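Local coordinates for protein TOXN (Bacillus thuringiensis, PDB 4ATO) that cleaves RNA within adenine-rich sequences as the toxic endoribonuclease of a type III toxin-antitoxin system, and is inhibited by its antitoxin RNA pseudoknot, at residues 7-17 with 30-41. Residues are numbered along the deposited sequence; the frame is centred on the assembly and turned at random.
Sequences PKFHTISTEYI and NKDEQHSRPYVG. With nucleotides of chain B; nucleotides of chain C.
His10 and Tyr39 form the hydrogen-bonded pair that joins antiparallel strands 9-12 and 38-41 in the SH3-like sheet of ToxN. The bond from His10 N to Tyr39 O measures 2.8 Å, and Tyr39 N returns one to His10 O; Gly41 N continues the ladder to Lys8 O. Phe9 lays its CE1 corner 3.5 Å from Val40 CG2, on the face covered by helix 108-139. On the other face, Ile12 crosses Tyr39 at about a right angle, with CG1 over the phenol ring and CD1 3.4 Å from Tyr39 CD1. Ile17, on helix 14-23, and Tyr39 approach each other from opposite directions, Ile17 CD1 lying 3.4 Å from Tyr39 OH, oblique to the ring. Asn30 ND2 donates to Ile12 O at 2.7 Å, the acceptor near the amide plane. One water accepts from Ile12 N and lies within hydrogen-bonding distance of Asn30 OD1, Arg37 O and, at 2.6 Å, Ser36 OG. Arg37 NH2 donates to O5' of A1 of chain C and to Phe29 O, while NH1 bonds Leu55 O and a group of another chain. Phe9 turns its N-H away from strand 38-41, donating an almost straight bond (167°) to O4 of U10 of chain B.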
loop_
_atom_site.group_PDB
_atom_site.type_symbol
_atom_site.label_atom_id
_atom_site.label_comp_id
_atom_site.label_asym_id
_atom_site.label_seq_id
_atom_site.Cartn_x
_atom_site.Cartn_y
_atom_site.Cartn_z
ATOM N N PRO A 7 -4.358 15.664 -16.541
ATOM C CA PRO A 7 -5.437 16.572 -16.939
ATOM C C PRO A 7 -4.958 17.946 -17.427
ATOM O O PRO A 7 -3.978 18.492 -16.914
ATOM C CB PRO A 7 -6.246 16.723 -15.648
ATOM C CG PRO A 7 -5.259 16.484 -14.560
ATOM C CD PRO A 7 -4.355 15.417 -15.088
ATOM N N LYS A 8 -5.659 18.487 -18.420
ATOM C CA LYS A 8 -5.440 19.853 -18.879
ATOM C C LYS A 8 -6.701 20.650 -18.626
ATOM O O LYS A 8 -7.802 20.180 -18.913
ATOM C CB LYS A 8 -5.131 19.888 -20.377
ATOM C CG LYS A 8 -3.776 19.314 -20.760
ATOM C CD LYS A 8 -2.668 19.990 -19.983
ATOM C CE LYS A 8 -1.302 19.502 -20.428
ATOM N NZ LYS A 8 -0.222 20.058 -19.558
ATOM N N PHE A 9 -6.537 21.852 -18.079
ATOM C CA PHE A 9 -7.646 22.774 -17.902
ATOM C C PHE A 9 -7.875 23.563 -19.187
ATOM O O PHE A 9 -6.960 23.732 -19.985
ATOM C CB PHE A 9 -7.361 23.754 -16.762
ATOM C CG PHE A 9 -7.331 23.122 -15.397
ATOM C CD1 PHE A 9 -8.473 22.580 -14.843
ATOM C CD2 PHE A 9 -6.168 23.103 -14.657
ATOM C CE1 PHE A 9 -8.447 22.008 -13.583
ATOM C CE2 PHE A 9 -6.138 22.533 -13.395
ATOM C CZ PHE A 9 -7.278 21.982 -12.861
ATOM N N HIS A 10 -9.095 24.056 -19.374
ATOM C CA HIS A 10 -9.417 24.899 -20.519
ATOM C C HIS A 10 -10.481 25.916 -20.154
ATOM O O HIS A 10 -11.289 25.685 -19.249
ATOM C CB HIS A 10 -9.953 24.066 -21.681
ATOM C CG HIS A 10 -8.990 23.043 -22.196
ATOM N ND1 HIS A 10 -8.772 21.837 -21.563
ATOM C CD2 HIS A 10 -8.187 23.044 -23.287
ATOM C CE1 HIS A 10 -7.877 21.140 -22.240
ATOM N NE2 HIS A 10 -7.501 21.853 -23.288
ATOM N N THR A 11 -10.479 27.041 -20.864
ATOM C CA THR A 11 -11.645 27.916 -20.894
ATOM C C THR A 11 -12.340 27.714 -22.235
ATOM O O THR A 11 -11.702 27.371 -23.228
ATOM C CB THR A 11 -11.261 29.385 -20.750
ATOM O OG1 THR A 11 -10.309 29.722 -21.764
ATOM C CG2 THR A 11 -10.655 29.647 -19.374
ATOM N N ILE A 12 -13.650 27.914 -22.258
ATOM C CA ILE A 12 -14.415 27.738 -23.479
ATOM C C ILE A 12 -15.049 29.073 -23.886
ATOM O O ILE A 12 -15.491 29.840 -23.029
ATOM C CB ILE A 12 -15.465 26.608 -23.321
ATOM C CG1 ILE A 12 -14.778 25.240 -23.386
ATOM C CG2 ILE A 12 -16.486 26.644 -24.443
ATOM C CD1 ILE A 12 -14.145 24.781 -22.125
ATOM N N SER A 13 -15.061 29.363 -25.185
ATOM C CA SER A 13 -15.550 30.652 -25.661
ATOM C C SER A 13 -17.032 30.788 -25.342
ATOM O O SER A 13 -17.797 29.831 -25.478
ATOM C CB SER A 13 -15.304 30.828 -27.166
ATOM O OG SER A 13 -16.201 30.041 -27.931
ATOM N N THR A 14 -17.427 31.974 -24.899
ATOM C CA THR A 14 -18.802 32.193 -24.481
ATOM C C THR A 14 -19.747 32.109 -25.668
ATOM O O THR A 14 -20.930 31.822 -25.506
ATOM C CB THR A 14 -18.969 33.545 -23.791
ATOM O OG1 THR A 14 -18.781 34.592 -24.749
ATOM C CG2 THR A 14 -17.944 33.685 -22.692
ATOM N N GLU A 15 -19.219 32.354 -26.862
ATOM C CA GLU A 15 -20.021 32.226 -28.072
ATOM C C GLU A 15 -20.480 30.787 -28.222
ATOM O O GLU A 15 -21.664 30.522 -28.437
ATOM C CB GLU A 15 -19.223 32.631 -29.313
ATOM C CG GLU A 15 -19.331 34.089 -29.692
ATOM C CD GLU A 15 -19.120 34.304 -31.183
ATOM O OE1 GLU A 15 -19.100 33.300 -31.927
ATOM O OE2 GLU A 15 -18.976 35.470 -31.613
ATOM N N TYR A 16 -19.538 29.855 -28.106
ATOM C CA TYR A 16 -19.872 28.448 -28.277
ATOM C C TYR A 16 -20.753 27.942 -27.138
ATOM O O TYR A 16 -21.640 27.119 -27.358
ATOM C CB TYR A 16 -18.619 27.587 -28.436
ATOM C CG TYR A 16 -18.937 26.141 -28.733
ATOM C CD1 TYR A 16 -19.299 25.735 -30.014
ATOM C CD2 TYR A 16 -18.900 25.181 -27.729
ATOM C CE1 TYR A 16 -19.604 24.411 -30.288
ATOM C CE2 TYR A 16 -19.197 23.856 -27.992
ATOM C CZ TYR A 16 -19.549 23.475 -29.268
ATOM O OH TYR A 16 -19.846 22.153 -29.521
ATOM N N ILE A 17 -20.525 28.441 -25.927
ATOM C CA ILE A 17 -21.345 28.034 -24.782
ATOM C C ILE A 17 -22.798 28.470 -24.990
ATOM O O ILE A 17 -23.729 27.674 -24.827
ATOM C CB ILE A 17 -20.806 28.609 -23.456
ATOM C CG1 ILE A 17 -19.527 27.888 -23.035
ATOM C CG2 ILE A 17 -21.857 28.510 -22.352
ATOM C CD1 ILE A 17 -19.742 26.471 -22.497
ATOM N N ASN A 30 -21.075 30.696 -18.399
ATOM C CA ASN A 30 -19.640 30.823 -18.428
ATOM C C ASN A 30 -19.080 31.838 -17.447
ATOM O O ASN A 30 -17.934 31.771 -17.076
ATOM C CB ASN A 30 -19.195 31.161 -19.842
ATOM C CG ASN A 30 -18.095 30.261 -20.335
ATOM O OD1 ASN A 30 -17.943 29.151 -19.879
ATOM N ND2 ASN A 30 -17.323 30.748 -21.270
ATOM N N LYS A 31 -19.905 32.784 -17.040
ATOM C CA LYS A 31 -19.486 33.898 -16.207
ATOM C C LYS A 31 -18.088 34.383 -16.478
ATOM O O LYS A 31 -17.249 34.329 -15.609
ATOM C CB LYS A 31 -19.601 33.545 -14.741
ATOM C CG LYS A 31 -21.013 33.281 -14.288
ATOM C CD LYS A 31 -21.021 32.697 -12.902
ATOM C CE LYS A 31 -22.390 32.176 -12.561
ATOM N NZ LYS A 31 -22.915 32.898 -11.379
ATOM N N ASP A 32 -17.846 34.890 -17.675
ATOM C CA ASP A 32 -16.500 35.276 -18.052
ATOM C C ASP A 32 -16.047 36.635 -17.543
ATOM O O ASP A 32 -15.021 37.128 -17.960
ATOM C CB ASP A 32 -16.293 35.167 -19.570
ATOM C CG ASP A 32 -17.228 36.046 -20.360
ATOM O OD1 ASP A 32 -18.214 36.529 -19.802
ATOM O OD2 ASP A 32 -16.982 36.236 -21.555
ATOM N N GLU A 33 -16.797 37.213 -16.619
ATOM C CA GLU A 33 -16.546 38.581 -16.174
ATOM C C GLU A 33 -15.173 38.777 -15.528
ATOM O O GLU A 33 -14.503 39.773 -15.791
ATOM C CB GLU A 33 -17.661 39.057 -15.245
ATOM C CG GLU A 33 -19.016 39.134 -15.924
ATOM C CD GLU A 33 -20.128 39.521 -14.972
ATOM O OE1 GLU A 33 -19.865 39.623 -13.752
ATOM O OE2 GLU A 33 -21.267 39.723 -15.444
ATOM N N GLN A 34 -14.750 37.835 -14.687
ATOM C CA GLN A 34 -13.385 37.876 -14.156
ATOM C C GLN A 34 -12.607 36.578 -14.401
ATOM O O GLN A 34 -11.474 36.611 -14.888
ATOM C CB GLN A 34 -13.350 38.285 -12.673
ATOM C CG GLN A 34 -14.412 37.644 -11.795
ATOM C CD GLN A 34 -14.066 37.695 -10.315
ATOM O OE1 GLN A 34 -12.935 38.008 -9.941
ATOM N NE2 GLN A 34 -15.040 37.381 -9.467
ATOM N N HIS A 35 -13.217 35.442 -14.075
ATOM C CA HIS A 35 -12.578 34.148 -14.300
ATOM C C HIS A 35 -13.500 33.206 -15.058
ATOM O O HIS A 35 -14.341 32.543 -14.458
ATOM C CB HIS A 35 -12.152 33.511 -12.976
ATOM C CG HIS A 35 -11.192 34.348 -12.191
ATOM N ND1 HIS A 35 -9.895 34.575 -12.600
ATOM C CD2 HIS A 35 -11.342 35.017 -11.024
ATOM C CE1 HIS A 35 -9.287 35.347 -11.716
ATOM N NE2 HIS A 35 -10.143 35.630 -10.751
ATOM N N SER A 36 -13.336 33.161 -16.377
ATOM C CA SER A 36 -14.138 32.299 -17.240
ATOM C C SER A 36 -14.067 30.854 -16.750
ATOM O O SER A 36 -12.988 30.357 -16.442
ATOM C CB SER A 36 -13.657 32.403 -18.686
ATOM O OG SER A 36 -14.530 31.712 -19.559
ATOM N N ARG A 37 -15.222 30.198 -16.663
ATOM C CA ARG A 37 -15.324 28.901 -15.994
ATOM C C ARG A 37 -14.385 27.860 -16.588
ATOM O O ARG A 37 -14.476 27.537 -17.768
ATOM C CB ARG A 37 -16.763 28.383 -16.022
ATOM C CG ARG A 37 -16.957 27.068 -15.287
ATOM C CD ARG A 37 -18.330 26.482 -15.576
ATOM N NE ARG A 37 -19.395 27.428 -15.256
ATOM C CZ ARG A 37 -19.951 27.553 -14.052
ATOM N NH1 ARG A 37 -19.542 26.796 -13.036
ATOM N NH2 ARG A 37 -20.912 28.446 -13.860
ATOM N N PRO A 38 -13.471 27.333 -15.761
ATOM C CA PRO A 38 -12.527 26.352 -16.284
ATOM C C PRO A 38 -13.170 24.976 -16.379
ATOM O O PRO A 38 -14.049 24.632 -15.587
ATOM C CB PRO A 38 -11.392 26.365 -15.253
ATOM C CG PRO A 38 -12.030 26.822 -13.983
ATOM C CD PRO A 38 -13.225 27.663 -14.346
ATOM N N TYR A 39 -12.734 24.223 -17.380
ATOM C CA TYR A 39 -13.203 22.883 -17.652
ATOM C C TYR A 39 -11.983 21.979 -17.695
ATOM O O TYR A 39 -10.903 22.409 -18.098
ATOM C CB TYR A 39 -13.849 22.825 -19.037
ATOM C CG TYR A 39 -15.245 23.402 -19.144
ATOM C CD1 TYR A 39 -15.469 24.765 -19.009
ATOM C CD2 TYR A 39 -16.339 22.575 -19.409
ATOM C CE1 TYR A 39 -16.755 25.298 -19.122
ATOM C CE2 TYR A 39 -17.621 23.096 -19.513
ATOM C CZ TYR A 39 -17.821 24.460 -19.368
ATOM O OH TYR A 39 -19.088 24.982 -19.469
ATOM N N VAL A 40 -12.155 20.722 -17.316
ATOM C CA VAL A 40 -11.087 19.741 -17.434
ATOM C C VAL A 40 -11.326 18.872 -18.661
ATOM O O VAL A 40 -12.453 18.465 -18.937
ATOM C CB VAL A 40 -10.998 18.859 -16.173
ATOM C CG1 VAL A 40 -9.985 17.760 -16.358
ATOM C CG2 VAL A 40 -10.638 19.708 -14.983
ATOM N N GLY A 41 -10.269 18.610 -19.417
ATOM C CA GLY A 41 -10.404 17.796 -20.609
ATOM C C GLY A 41 -10.479 16.314 -20.283
ATOM O O GLY A 41 -9.615 15.774 -19.593
ATOM P P U B 10 3.401 17.390 -14.614
ATOM O OP1 U B 10 2.109 16.832 -14.149
ATOM O OP2 U B 10 3.965 16.909 -15.901
ATOM O "O5'" U B 10 3.343 18.972 -14.619
ATOM C "C5'" U B 10 2.441 19.665 -15.473
ATOM C "C4'" U B 10 2.754 21.138 -15.534
ATOM O "O4'" U B 10 1.791 21.785 -16.407
ATOM C "C3'" U B 10 2.672 21.877 -14.198
ATOM O "O3'" U B 10 3.579 22.988 -14.212
ATOM C "C2'" U B 10 1.243 22.399 -14.212
ATOM O "O2'" U B 10 1.015 23.499 -13.365
ATOM C "C1'" U B 10 1.077 22.769 -15.685
ATOM N N1 U B 10 -0.314 22.756 -16.161
ATOM C C2 U B 10 -0.820 23.936 -16.676
ATOM O O2 U B 10 -0.178 24.963 -16.732
ATOM N N3 U B 10 -2.107 23.877 -17.142
ATOM C C4 U B 10 -2.933 22.769 -17.121
ATOM O O4 U B 10 -4.080 22.876 -17.562
ATOM C C5 U B 10 -2.337 21.579 -16.576
ATOM C C6 U B 10 -1.075 21.605 -16.131
ATOM O "O5'" A C 1 -22.590 28.074 -11.451
ATOM C "C5'" A C 1 -22.788 29.143 -10.535
ATOM C "C4'" A C 1 -24.220 29.603 -10.524
ATOM O "O4'" A C 1 -24.612 29.999 -11.859
ATOM C "C3'" A C 1 -25.249 28.560 -10.126
ATOM O "O3'" A C 1 -25.376 28.437 -8.718
ATOM C "C2'" A C 1 -26.518 29.061 -10.805
ATOM O "O2'" A C 1 -27.115 30.087 -10.035
ATOM C "C1'" A C 1 -25.967 29.688 -12.078
ATOM N N9 A C 1 -26.064 28.803 -13.258
ATOM C C8 A C 1 -25.001 28.332 -13.992
ATOM N N7 A C 1 -25.354 27.607 -15.029
ATOM C C5 A C 1 -26.743 27.612 -14.992
ATOM C C6 A C 1 -27.713 27.024 -15.833
ATOM N N6 A C 1 -27.426 26.280 -16.910
ATOM N N1 A C 1 -29.009 27.221 -15.521
ATOM C C2 A C 1 -29.297 27.963 -14.442
ATOM N N3 A C 1 -28.476 28.569 -13.582
ATOM C C4 A C 1 -27.195 28.353 -13.911
HETATM O O HOH W 1 -7.149 16.682 -19.626
HETATM O O HOH W 2 -14.958 29.117 -19.871
HETATM O O HOH W 3 -13.848 32.279 -22.360
#